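Local coordinates for protein glutaminase 1 (PDB 1U60) that catalyses the hydrolysis of L-glutamine to L-glutamate and ammonium, at residues 102-107 with 169-174; 120-125 with 173-178; 274-279 with 298-303. All coordinates share one frame; numbering follows the deposited sequence.

In the fold
Contacts 1 and 2 are neighbours, their centres 8 Å apart, and both rest on helix 166-178. Contact 1 sets its I171-L174 face against helix 101-106, while contact 2, one residue further along, sets L175 against helix 117-126. The two join directly where I171 CG2 packs 4.1 Å from I121 CD1. That corner borders the predicted substrate pocket: the side chain of I171 is about 4 Å from those of N117 and N168, and that of I121 about 4 Å from those of N168 and Y192. Contact 3, on the other side of the chain's centre, has its centre 35 Å from that of contact 1 and lies away from the pocket.

Contact 1. Residues 102-107 with 169-174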
ATOM      1  N   ILE A 102       9.797   5.982 -18.032  1.00 17.86           N
ATOM      2  CA  ILE A 102       9.487   4.600 -18.412  1.00 17.07           C
ATOM      3  C   ILE A 102       8.096   4.259 -17.854  1.00 17.30           C
ATOM      4  O   ILE A 102       7.222   3.755 -18.575  1.00 15.37           O
ATOM      5  CB  ILE A 102      10.543   3.627 -17.882  1.00 17.94           C
ATOM      6  CG1 ILE A 102      11.911   3.852 -18.570  1.00 20.31           C
ATOM      7  CG2 ILE A 102      10.090   2.173 -18.116  1.00 18.63           C
ATOM      8  CD1 ILE A 102      13.022   2.918 -18.036  1.00 22.12           C
ATOM      9  N   ALA A 103       7.862   4.636 -16.588  1.00 16.85           N
ATOM     10  CA  ALA A 103       6.556   4.449 -15.976  1.00 16.71           C
ATOM     11  C   ALA A 103       5.421   4.983 -16.839  1.00 17.27           C
ATOM     12  O   ALA A 103       4.394   4.315 -17.041  1.00 17.12           O
ATOM     13  CB  ALA A 103       6.505   5.135 -14.581  1.00 17.29           C
ATOM     14  N   LEU A 104       5.562   6.204 -17.326  1.00 17.40           N
ATOM     15  CA  LEU A 104       4.547   6.774 -18.143  1.00 17.62           C
ATOM     16  C   LEU A 104       4.344   5.977 -19.406  1.00 19.23           C
ATOM     17  O   LEU A 104       3.226   5.653 -19.750  1.00 18.79           O
ATOM     18  CB  LEU A 104       4.899   8.216 -18.537  1.00 17.71           C
ATOM     19  CG  LEU A 104       4.772   9.268 -17.449  1.00 16.59           C
ATOM     20  CD1 LEU A 104       5.332  10.607 -17.886  1.00 17.81           C
ATOM     21  CD2 LEU A 104       3.321   9.479 -17.058  1.00 17.16           C
ATOM     22  N   GLU A 105       5.427   5.671 -20.110  1.00 20.37           N
ATOM     23  CA  GLU A 105       5.272   5.104 -21.454  1.00 22.28           C
ATOM     24  C   GLU A 105       4.701   3.710 -21.362  1.00 22.51           C
ATOM     25  O   GLU A 105       3.954   3.291 -22.249  1.00 23.35           O
ATOM     26  CB  GLU A 105       6.613   5.160 -22.234  1.00 23.24           C
ATOM     27  CG  GLU A 105       6.608   6.252 -23.295  1.00 24.84           C
ATOM     28  CD  GLU A 105       7.489   6.002 -24.535  1.00 28.84           C
ATOM     29  OE1 GLU A 105       8.139   4.925 -24.725  1.00 26.32           O
ATOM     30  OE2 GLU A 105       7.545   6.950 -25.372  1.00 28.28           O
ATOM     31  N   LEU A 106       4.992   3.015 -20.274  1.00 23.11           N
ATOM     32  CA  LEU A 106       4.427   1.690 -20.026  1.00 24.57           C
ATOM     33  C   LEU A 106       2.926   1.673 -19.693  1.00 24.94           C
ATOM     34  O   LEU A 106       2.306   0.596 -19.706  1.00 26.22           O
ATOM     35  CB  LEU A 106       5.206   0.953 -18.936  1.00 24.72           C
ATOM     36  CG  LEU A 106       6.649   0.543 -19.237  1.00 26.16           C
ATOM     37  CD1 LEU A 106       7.328  -0.064 -18.006  1.00 27.47           C
ATOM     38  CD2 LEU A 106       6.721  -0.438 -20.424  1.00 27.28           C
ATOM     39  N   HIS A 107       2.343   2.828 -19.398  1.00 23.82           N
ATOM     40  CA  HIS A 107       0.943   2.885 -18.984  1.00 23.46           C
ATOM     41  C   HIS A 107       0.186   3.844 -19.868  1.00 23.67           C
ATOM     42  O   HIS A 107      -0.816   4.473 -19.471  1.00 24.06           O
ATOM     43  CB  HIS A 107       0.867   3.243 -17.497  1.00 23.15           C
ATOM     44  CG  HIS A 107       1.403   2.166 -16.602  1.00 23.15           C
ATOM     45  ND1 HIS A 107       0.654   1.067 -16.229  1.00 22.78           N
ATOM     46  CD2 HIS A 107       2.618   2.008 -16.020  1.00 20.68           C
ATOM     47  CE1 HIS A 107       1.385   0.291 -15.439  1.00 24.29           C
ATOM     48  NE2 HIS A 107       2.582   0.842 -15.300  1.00 24.04           N
ATOM     49  N   ARG A 169       9.575  19.885 -16.907  1.00 10.39           N
ATOM     50  CA  ARG A 169       9.017  20.501 -18.138  1.00 10.80           C
ATOM     51  C   ARG A 169       8.736  19.438 -19.159  1.00 10.76           C
ATOM     52  O   ARG A 169       7.659  19.445 -19.814  1.00 10.41           O
ATOM     53  CB  ARG A 169       9.933  21.552 -18.754  1.00 10.60           C
ATOM     54  CG  ARG A 169      10.302  22.740 -17.863  1.00 10.86           C
ATOM     55  CD  ARG A 169      11.250  23.718 -18.486  1.00 15.93           C
ATOM     56  NE  ARG A 169      11.803  24.608 -17.461  1.00 13.82           N
ATOM     57  CZ  ARG A 169      12.486  25.723 -17.729  1.00 18.10           C
ATOM     58  NH1 ARG A 169      12.671  26.148 -18.988  1.00 17.58           N
ATOM     59  NH2 ARG A 169      12.974  26.438 -16.738  1.00 15.44           N
ATOM     60  N   ALA A 170       9.678  18.499 -19.298  1.00 10.59           N
ATOM     61  CA  ALA A 170       9.477  17.355 -20.174  1.00 10.75           C
ATOM     62  C   ALA A 170       8.259  16.517 -19.787  1.00 11.84           C
ATOM     63  O   ALA A 170       7.444  16.176 -20.640  1.00 10.59           O
ATOM     64  CB  ALA A 170      10.665  16.485 -20.204  1.00 11.63           C
ATOM     65  N   ILE A 171       8.183  16.159 -18.502  1.00 10.69           N
ATOM     66  CA  ILE A 171       7.060  15.402 -17.994  1.00 10.93           C
ATOM     67  C   ILE A 171       5.714  16.098 -18.241  1.00 10.51           C
ATOM     68  O   ILE A 171       4.735  15.446 -18.646  1.00 10.05           O
ATOM     69  CB  ILE A 171       7.277  15.042 -16.494  1.00 10.53           C
ATOM     70  CG1 ILE A 171       8.363  13.987 -16.342  1.00 11.94           C
ATOM     71  CG2 ILE A 171       5.994  14.501 -15.884  1.00 11.54           C
ATOM     72  CD1 ILE A 171       8.752  13.676 -14.923  1.00 13.12           C
ATOM     73  N   ALA A 172       5.654  17.410 -18.033  1.00 10.53           N
ATOM     74  CA  ALA A 172       4.448  18.151 -18.278  1.00 10.58           C
ATOM     75  C   ALA A 172       4.002  18.015 -19.740  1.00 10.68           C
ATOM     76  O   ALA A 172       2.842  17.858 -20.018  1.00 11.26           O
ATOM     77  CB  ALA A 172       4.639  19.551 -17.950  1.00 11.09           C
ATOM     78  N   TRP A 173       4.939  18.096 -20.671  1.00 10.67           N
ATOM     79  CA  TRP A 173       4.606  17.965 -22.073  1.00 10.15           C
ATOM     80  C   TRP A 173       4.195  16.542 -22.425  1.00  9.67           C
ATOM     81  O   TRP A 173       3.316  16.357 -23.264  1.00  9.27           O
ATOM     82  CB  TRP A 173       5.779  18.465 -22.972  1.00 10.09           C
ATOM     83  CG  TRP A 173       5.884  19.963 -23.080  1.00 10.84           C
ATOM     84  CD1 TRP A 173       6.946  20.715 -22.735  1.00 14.47           C
ATOM     85  CD2 TRP A 173       4.891  20.888 -23.570  1.00 12.46           C
ATOM     86  NE1 TRP A 173       6.701  22.045 -22.965  1.00 12.09           N
ATOM     87  CE2 TRP A 173       5.437  22.185 -23.463  1.00 12.58           C
ATOM     88  CE3 TRP A 173       3.585  20.748 -24.057  1.00 15.43           C
ATOM     89  CZ2 TRP A 173       4.744  23.341 -23.859  1.00 13.89           C
ATOM     90  CZ3 TRP A 173       2.897  21.876 -24.458  1.00 12.03           C
ATOM     91  CH2 TRP A 173       3.467  23.158 -24.344  1.00 13.16           C
ATOM     92  N   LEU A 174       4.832  15.524 -21.837  1.00 10.56           N
ATOM     93  CA  LEU A 174       4.407  14.157 -22.041  1.00 11.64           C
ATOM     94  C   LEU A 174       2.966  13.904 -21.577  1.00 11.96           C
ATOM     95  O   LEU A 174       2.161  13.251 -22.283  1.00 11.77           O
ATOM     96  CB  LEU A 174       5.298  13.181 -21.302  1.00 12.36           C
ATOM     97  CG  LEU A 174       6.711  13.004 -21.869  1.00 11.91           C
ATOM     98  CD1 LEU A 174       7.537  12.140 -20.937  1.00 14.00           C
ATOM     99  CD2 LEU A 174       6.695  12.460 -23.316  1.00  9.97           C
TER
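The backbone N of L174 bonds to A170 O at 2.9 Å, the helical turn that fixes where this leucine stands relative to I171, three residues earlier in helix 166-178. On that turn L174 and I171 lie along one flank of the helix, and L104 of helix 101-106 reaches across to both. The whole contact is a meeting of methyl groups with 101 Å² buried, centred on one branch of L104. Its CD1 approaches L174 CD1 to 4.1 Å, and the two leucine side chains meet at a slant. The same methyl stands 4.4 Å from I171 CG2, the branch methyl of the isoleucine, a looser approach, and the directions to its two partners are roughly at right angles. L104 gets there with CG opposite the carbonyl carbon (chi1 -74°) and an extended second torsion (172°), which carries CD1 outward from its helix. Its other methyl, CD2, packs instead on L175 CD2. The backbones stay well apart, 8.4 Å between the CA atoms of L104 and L174, so side chains alone bridge the helices. I171 and L104 are buried, whereas L174 lies at the exposed side of the patch. V101, on the same helix as L104, also touches I171 and L174, and A118 of helix 117-126 touches both L104 and I171. H107 N bonds to L104 O at 3.0 Å, and H107 packs on G95 of the second subunit. At the start of the other segment R169 NH2 bonds to Q162 O. The side chain of I171 comes within about 4 Å of those of N117 and N168, predicted to bind substrate. The contact is helix-helix packing in the helical part of a glutaminase of the beta-lactamase clan, beside the probable substrate pocket.

Contact 2. Residues 120-125 with 173-178; sequences AIATTS and WLLYSA
L175 lays its CD1 methyl over the backbone and side chains of I121 and A122 in helix 117-126. That one methyl makes the contact: it lies 4.3 Å from I121 CB, 4.4 Å from A122 CB and 4.2 Å from A122 N. An almost extended chi2 (160°) puts CD1 at the far end of the leucine. The CA atoms of A122 and L175 are 7.2 Å apart, a closeness consistent with the small alanine side chain.

The turn that L175 faces is tied internally. A120 O accepts both T124 N and T124 OG1, which reach it from opposite faces of the carbonyl plane. S125 OG donates to A122 O at 2.6 Å and is also bonded to Y182 N, which links the helix to the chain just past helix 166-178. The side chain of I121 is about 4 Å from those of Y192 and N168, both predicted to bind substrate. Helices 117-126 and 166-178, which both carry predicted substrate-binding residues, meet here beside the pocket in an apolar helix-helix interface of the helical region of the glutaminase fold.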
ATOM      1  N   ALA A 120       1.720  14.254  -9.887  1.00  8.61           N
ATOM      2  CA  ALA A 120       1.560  15.431  -9.082  1.00  8.43           C
ATOM      3  C   ALA A 120       1.372  16.626  -9.987  1.00  8.36           C
ATOM      4  O   ALA A 120       0.554  17.480  -9.732  1.00  8.25           O
ATOM      5  CB  ALA A 120       2.781  15.627  -8.191  1.00  8.96           C
ATOM      6  N   ILE A 121       2.135  16.674 -11.069  1.00  8.80           N
ATOM      7  CA  ILE A 121       1.988  17.764 -12.038  1.00  7.31           C
ATOM      8  C   ILE A 121       0.592  17.735 -12.672  1.00  8.63           C
ATOM      9  O   ILE A 121      -0.056  18.781 -12.838  1.00  6.64           O
ATOM     10  CB  ILE A 121       3.108  17.705 -13.095  1.00  7.93           C
ATOM     11  CG1 ILE A 121       4.449  18.056 -12.445  1.00  8.13           C
ATOM     12  CG2 ILE A 121       2.841  18.702 -14.230  1.00  8.80           C
ATOM     13  CD1 ILE A 121       5.692  17.668 -13.241  1.00  8.73           C
ATOM     14  N   ALA A 122       0.100  16.541 -12.948  1.00  7.93           N
ATOM     15  CA  ALA A 122      -1.279  16.333 -13.457  1.00  8.35           C
ATOM     16  C   ALA A 122      -2.330  16.728 -12.426  1.00  8.73           C
ATOM     17  O   ALA A 122      -3.344  17.382 -12.796  1.00  8.95           O
ATOM     18  CB  ALA A 122      -1.474  14.949 -13.917  1.00 10.35           C
ATOM     19  N   THR A 123      -2.071  16.440 -11.145  1.00  7.25           N
ATOM     20  CA  THR A 123      -3.013  16.784 -10.065  1.00  7.54           C
ATOM     21  C   THR A 123      -3.026  18.338  -9.905  1.00  6.51           C
ATOM     22  O   THR A 123      -4.078  18.958  -9.757  1.00  8.65           O
ATOM     23  CB  THR A 123      -2.635  16.092  -8.804  1.00  6.89           C
ATOM     24  OG1 THR A 123      -2.586  14.643  -9.023  1.00  8.61           O
ATOM     25  CG2 THR A 123      -3.666  16.357  -7.696  1.00  8.63           C
ATOM     26  N   THR A 124      -1.854  18.977  -9.924  1.00  7.89           N
ATOM     27  CA  THR A 124      -1.783  20.430  -9.911  1.00  8.59           C
ATOM     28  C   THR A 124      -2.601  21.035 -11.063  1.00  8.47           C
ATOM     29  O   THR A 124      -3.285  22.031 -10.855  1.00  9.21           O
ATOM     30  CB  THR A 124      -0.316  20.861  -9.985  1.00  9.34           C
ATOM     31  OG1 THR A 124       0.376  20.475  -8.795  1.00  8.30           O
ATOM     32  CG2 THR A 124      -0.157  22.382 -10.041  1.00  8.60           C
ATOM     33  N   SER A 125      -2.583  20.414 -12.236  1.00  8.75           N
ATOM     34  CA  SER A 125      -3.315  20.906 -13.401  1.00  9.72           C
ATOM     35  C   SER A 125      -4.830  20.679 -13.323  1.00 10.55           C
ATOM     36  O   SER A 125      -5.585  21.328 -14.074  1.00 11.91           O
ATOM     37  CB  SER A 125      -2.806  20.223 -14.699  1.00  8.71           C
ATOM     38  OG  SER A 125      -3.365  18.916 -14.895  1.00  8.66           O
ATOM     39  N   TRP A 173       4.939  18.096 -20.671  1.00 10.67           N
ATOM     40  CA  TRP A 173       4.606  17.965 -22.073  1.00 10.15           C
ATOM     41  C   TRP A 173       4.195  16.542 -22.425  1.00  9.67           C
ATOM     42  O   TRP A 173       3.316  16.357 -23.264  1.00  9.27           O
ATOM     43  CB  TRP A 173       5.779  18.465 -22.972  1.00 10.09           C
ATOM     44  CG  TRP A 173       5.884  19.963 -23.080  1.00 10.84           C
ATOM     45  CD1 TRP A 173       6.946  20.715 -22.735  1.00 14.47           C
ATOM     46  CD2 TRP A 173       4.891  20.888 -23.570  1.00 12.46           C
ATOM     47  NE1 TRP A 173       6.701  22.045 -22.965  1.00 12.09           N
ATOM     48  CE2 TRP A 173       5.437  22.185 -23.463  1.00 12.58           C
ATOM     49  CE3 TRP A 173       3.585  20.748 -24.057  1.00 15.43           C
ATOM     50  CZ2 TRP A 173       4.744  23.341 -23.859  1.00 13.89           C
ATOM     51  CZ3 TRP A 173       2.897  21.876 -24.458  1.00 12.03           C
ATOM     52  CH2 TRP A 173       3.467  23.158 -24.344  1.00 13.16           C
ATOM     53  N   LEU A 174       4.832  15.524 -21.837  1.00 10.56           N
ATOM     54  CA  LEU A 174       4.407  14.157 -22.041  1.00 11.64           C
ATOM     55  C   LEU A 174       2.966  13.904 -21.577  1.00 11.96           C
ATOM     56  O   LEU A 174       2.161  13.251 -22.283  1.00 11.77           O
ATOM     57  CB  LEU A 174       5.298  13.181 -21.302  1.00 12.36           C
ATOM     58  CG  LEU A 174       6.711  13.004 -21.869  1.00 11.91           C
ATOM     59  CD1 LEU A 174       7.537  12.140 -20.937  1.00 14.00           C
ATOM     60  CD2 LEU A 174       6.695  12.460 -23.316  1.00  9.97           C
ATOM     61  N   LEU A 175       2.649  14.374 -20.387  1.00 10.54           N
ATOM     62  CA  LEU A 175       1.265  14.356 -19.891  1.00 11.31           C
ATOM     63  C   LEU A 175       0.305  15.088 -20.855  1.00 12.15           C
ATOM     64  O   LEU A 175      -0.729  14.539 -21.259  1.00 13.21           O
ATOM     65  CB  LEU A 175       1.189  14.953 -18.492  1.00 11.69           C
ATOM     66  CG  LEU A 175       1.923  14.137 -17.446  1.00 13.41           C
ATOM     67  CD1 LEU A 175       2.198  15.010 -16.262  1.00 15.06           C
ATOM     68  CD2 LEU A 175       1.116  12.928 -17.037  1.00 11.75           C
ATOM     69  N   TYR A 176       0.650  16.293 -21.256  1.00 11.52           N
ATOM     70  CA  TYR A 176      -0.220  17.103 -22.087  1.00 12.36           C
ATOM     71  C   TYR A 176      -0.484  16.385 -23.413  1.00 12.48           C
ATOM     72  O   TYR A 176      -1.642  16.336 -23.916  1.00 12.33           O
ATOM     73  CB  TYR A 176       0.428  18.430 -22.349  1.00 12.17           C
ATOM     74  CG  TYR A 176      -0.473  19.411 -23.057  1.00 14.14           C
ATOM     75  CD1 TYR A 176      -0.483  19.494 -24.448  1.00 15.62           C
ATOM     76  CD2 TYR A 176      -1.313  20.247 -22.336  1.00 17.37           C
ATOM     77  CE1 TYR A 176      -1.315  20.373 -25.111  1.00 19.51           C
ATOM     78  CE2 TYR A 176      -2.151  21.138 -22.988  1.00 19.26           C
ATOM     79  CZ  TYR A 176      -2.150  21.196 -24.382  1.00 21.45           C
ATOM     80  OH  TYR A 176      -2.967  22.082 -25.039  1.00 25.63           O
ATOM     81  N   SER A 177       0.587  15.803 -23.957  1.00 13.21           N
ATOM     82  CA  SER A 177       0.517  15.104 -25.227  1.00 14.43           C
ATOM     83  C   SER A 177      -0.405  13.884 -25.150  1.00 14.97           C
ATOM     84  O   SER A 177      -1.100  13.581 -26.115  1.00 16.18           O
ATOM     85  CB  SER A 177       1.940  14.731 -25.690  1.00 15.14           C
ATOM     86  OG  SER A 177       1.876  13.888 -26.826  1.00 19.96           O
ATOM     87  N   ALA A 178      -0.408  13.210 -24.004  1.00 14.39           N
ATOM     88  CA  ALA A 178      -1.093  11.937 -23.804  1.00 13.83           C
ATOM     89  C   ALA A 178      -2.526  12.128 -23.403  1.00 14.46           C
ATOM     90  O   ALA A 178      -3.274  11.124 -23.365  1.00 15.65           O
ATOM     91  CB  ALA A 178      -0.412  11.154 -22.751  1.00 13.87           C
TER

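Contact 3. Residues 274-279 with 298-303; sequences MGIAAF and SVAKQL
I276 gives the most surface to this contact (61 Å²), and V299 (34 Å²) is its chief partner on helix 290-303. The two branched side chains lie alongside, pointing opposite ways. I276 CG2 comes to 3.9 Å from V299 CB, and I276 CD1 meets V299 CG1 at 4.0 Å. Both branches of I276 are used because chi1 (-49°) places CG1 beside the backbone N and CG2 opposite it; CD1, at the end of the longer branch, also lies 4.2 Å from A300 CB.

Two residues back on the same face of the strand, M274 meets L303, one helical turn on from V299. M274 SD lies 4.1 Å from L303 CD1, and the bend at chi3 (59°) turns the terminal CE to 4.0 Å from the same methyl. The strand and helix segments run at 141° to each other, and their axes approach to 9.6 Å at the closest.

Strand 274-279 is the middle strand of the five-stranded sheet, and A277, on its other face, packs on L205 and A206 of helix 202-213. V299 and L303 also touch I45 on the adjoining strand, and helix 4-18 flanks them through A14 and A10. Every contact between strand and helix here is apolar, so the helix is held on the sheet by shape and burial, while its polar Q302 bonds to S298 OG and A10 O.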
ATOM      1  N   MET A 274      -3.124  10.960  15.592  1.00 10.01           N
ATOM      2  CA  MET A 274      -2.048  11.952  15.562  1.00  9.65           C
ATOM      3  C   MET A 274      -1.309  12.015  14.238  1.00  9.74           C
ATOM      4  O   MET A 274      -1.365  11.102  13.420  1.00  8.79           O
ATOM      5  CB  MET A 274      -1.019  11.666  16.676  1.00  9.36           C
ATOM      6  CG  MET A 274      -0.261  10.355  16.485  1.00  7.69           C
ATOM      7  SD  MET A 274       1.072  10.116  17.652  1.00 12.00           S
ATOM      8  CE  MET A 274       0.149  10.191  19.190  1.00 10.81           C
ATOM      9  N   GLY A 275      -0.673  13.158  14.005  1.00  7.66           N
ATOM     10  CA  GLY A 275       0.390  13.267  13.023  1.00  8.45           C
ATOM     11  C   GLY A 275       1.741  13.143  13.683  1.00  7.78           C
ATOM     12  O   GLY A 275       1.935  13.666  14.785  1.00  8.08           O
ATOM     13  N   ILE A 276       2.672  12.467  13.009  1.00  8.38           N
ATOM     14  CA  ILE A 276       4.038  12.336  13.478  1.00  8.56           C
ATOM     15  C   ILE A 276       4.917  12.801  12.346  1.00  9.40           C
ATOM     16  O   ILE A 276       4.791  12.382  11.193  1.00  9.71           O
ATOM     17  CB  ILE A 276       4.420  10.874  13.844  1.00  9.42           C
ATOM     18  CG1 ILE A 276       3.385  10.244  14.743  1.00  8.47           C
ATOM     19  CG2 ILE A 276       5.892  10.767  14.417  1.00 10.20           C
ATOM     20  CD1 ILE A 276       3.525   8.670  14.883  1.00  8.82           C
ATOM     21  N   ALA A 277       5.852  13.660  12.660  1.00  7.64           N
ATOM     22  CA  ALA A 277       6.762  14.125  11.616  1.00  7.47           C
ATOM     23  C   ALA A 277       8.177  14.220  12.136  1.00  8.56           C
ATOM     24  O   ALA A 277       8.417  14.381  13.344  1.00  8.17           O
ATOM     25  CB  ALA A 277       6.333  15.438  11.074  1.00  8.50           C
ATOM     26  N   ALA A 278       9.109  14.177  11.215  1.00  8.34           N
ATOM     27  CA  ALA A 278      10.520  14.488  11.544  1.00  8.52           C
ATOM     28  C   ALA A 278      11.207  15.124  10.391  1.00  8.26           C
ATOM     29  O   ALA A 278      10.710  15.123   9.288  1.00  8.35           O
ATOM     30  CB  ALA A 278      11.234  13.201  11.943  1.00  8.32           C
ATOM     31  N   PHE A 279      12.409  15.668  10.654  1.00  8.78           N
ATOM     32  CA  PHE A 279      13.208  16.307   9.676  1.00  8.04           C
ATOM     33  C   PHE A 279      14.666  16.092   9.970  1.00  8.79           C
ATOM     34  O   PHE A 279      15.102  16.200  11.127  1.00  8.44           O
ATOM     35  CB  PHE A 279      12.859  17.803   9.678  1.00  8.88           C
ATOM     36  CG  PHE A 279      13.956  18.709   9.238  1.00  9.21           C
ATOM     37  CD1 PHE A 279      14.344  18.770   7.918  1.00 10.41           C
ATOM     38  CD2 PHE A 279      14.535  19.594  10.156  1.00  9.94           C
ATOM     39  CE1 PHE A 279      15.333  19.628   7.520  1.00  8.98           C
ATOM     40  CE2 PHE A 279      15.511  20.477   9.777  1.00  8.15           C
ATOM     41  CZ  PHE A 279      15.921  20.511   8.455  1.00  9.62           C
ATOM     42  N   SER A 298      10.500   5.312  15.089  1.00  9.89           N
ATOM     43  CA  SER A 298      10.706   5.111  16.518  1.00  9.47           C
ATOM     44  C   SER A 298       9.494   5.542  17.356  1.00  9.28           C
ATOM     45  O   SER A 298       9.012   4.814  18.206  1.00  9.76           O
ATOM     46  CB  SER A 298      11.954   5.860  16.983  1.00 10.22           C
ATOM     47  OG  SER A 298      12.081   5.699  18.404  1.00 12.67           O
ATOM     48  N   VAL A 299       8.945   6.732  17.086  1.00  9.33           N
ATOM     49  CA  VAL A 299       7.795   7.195  17.813  1.00 10.27           C
ATOM     50  C   VAL A 299       6.636   6.200  17.630  1.00 11.17           C
ATOM     51  O   VAL A 299       5.971   5.794  18.602  1.00 10.28           O
ATOM     52  CB  VAL A 299       7.394   8.618  17.361  1.00 10.52           C
ATOM     53  CG1 VAL A 299       6.033   9.080  18.005  1.00  9.38           C
ATOM     54  CG2 VAL A 299       8.484   9.640  17.703  1.00 11.58           C
ATOM     55  N   ALA A 300       6.407   5.800  16.368  1.00 10.45           N
ATOM     56  CA  ALA A 300       5.288   4.951  16.059  1.00 11.59           C
ATOM     57  C   ALA A 300       5.481   3.592  16.761  1.00 11.76           C
ATOM     58  O   ALA A 300       4.520   3.019  17.299  1.00 12.40           O
ATOM     59  CB  ALA A 300       5.138   4.759  14.549  1.00 11.77           C
ATOM     60  N   LYS A 301       6.712   3.104  16.799  1.00 13.60           N
ATOM     61  CA  LYS A 301       6.984   1.792  17.405  1.00 14.27           C
ATOM     62  C   LYS A 301       6.819   1.868  18.927  1.00 14.55           C
ATOM     63  O   LYS A 301       6.260   0.974  19.565  1.00 15.23           O
ATOM     64  CB  LYS A 301       8.395   1.353  17.098  1.00 15.50           C
ATOM     65  CG  LYS A 301       8.743  -0.025  17.645  1.00 20.49           C
ATOM     66  CD  LYS A 301       9.941  -0.638  16.928  1.00 26.64           C
ATOM     67  CE  LYS A 301      10.232  -2.053  17.439  1.00 28.86           C
ATOM     68  NZ  LYS A 301      11.591  -2.131  18.040  1.00 31.68           N
ATOM     69  N   GLN A 302       7.322   2.936  19.514  1.00 14.37           N
ATOM     70  CA  GLN A 302       7.231   3.129  20.966  1.00 15.34           C
ATOM     71  C   GLN A 302       5.772   3.258  21.408  1.00 15.03           C
ATOM     72  O   GLN A 302       5.430   2.783  22.483  1.00 14.43           O
ATOM     73  CB  GLN A 302       7.974   4.375  21.413  1.00 15.37           C
ATOM     74  CG  GLN A 302       9.503   4.327  21.405  1.00 17.98           C
ATOM     75  CD  GLN A 302      10.085   5.681  21.812  1.00 22.18           C
ATOM     76  OE1 GLN A 302      10.012   6.053  23.000  1.00 21.51           O
ATOM     77  NE2 GLN A 302      10.576   6.457  20.824  1.00 17.65           N
ATOM     78  N   LEU A 303       4.913   3.886  20.590  1.00 15.49           N
ATOM     79  CA  LEU A 303       3.530   4.129  20.977  1.00 14.36           C
ATOM     80  C   LEU A 303       2.585   3.026  20.484  1.00 14.46           C
ATOM     81  O   LEU A 303       1.386   3.062  20.809  1.00 15.79           O
ATOM     82  CB  LEU A 303       3.070   5.522  20.488  1.00 15.11           C
ATOM     83  CG  LEU A 303       3.811   6.724  21.058  1.00 13.45           C
ATOM     84  CD1 LEU A 303       3.263   8.035  20.476  1.00 15.21           C
ATOM     85  CD2 LEU A 303       3.784   6.724  22.592  1.00 16.33           C
TER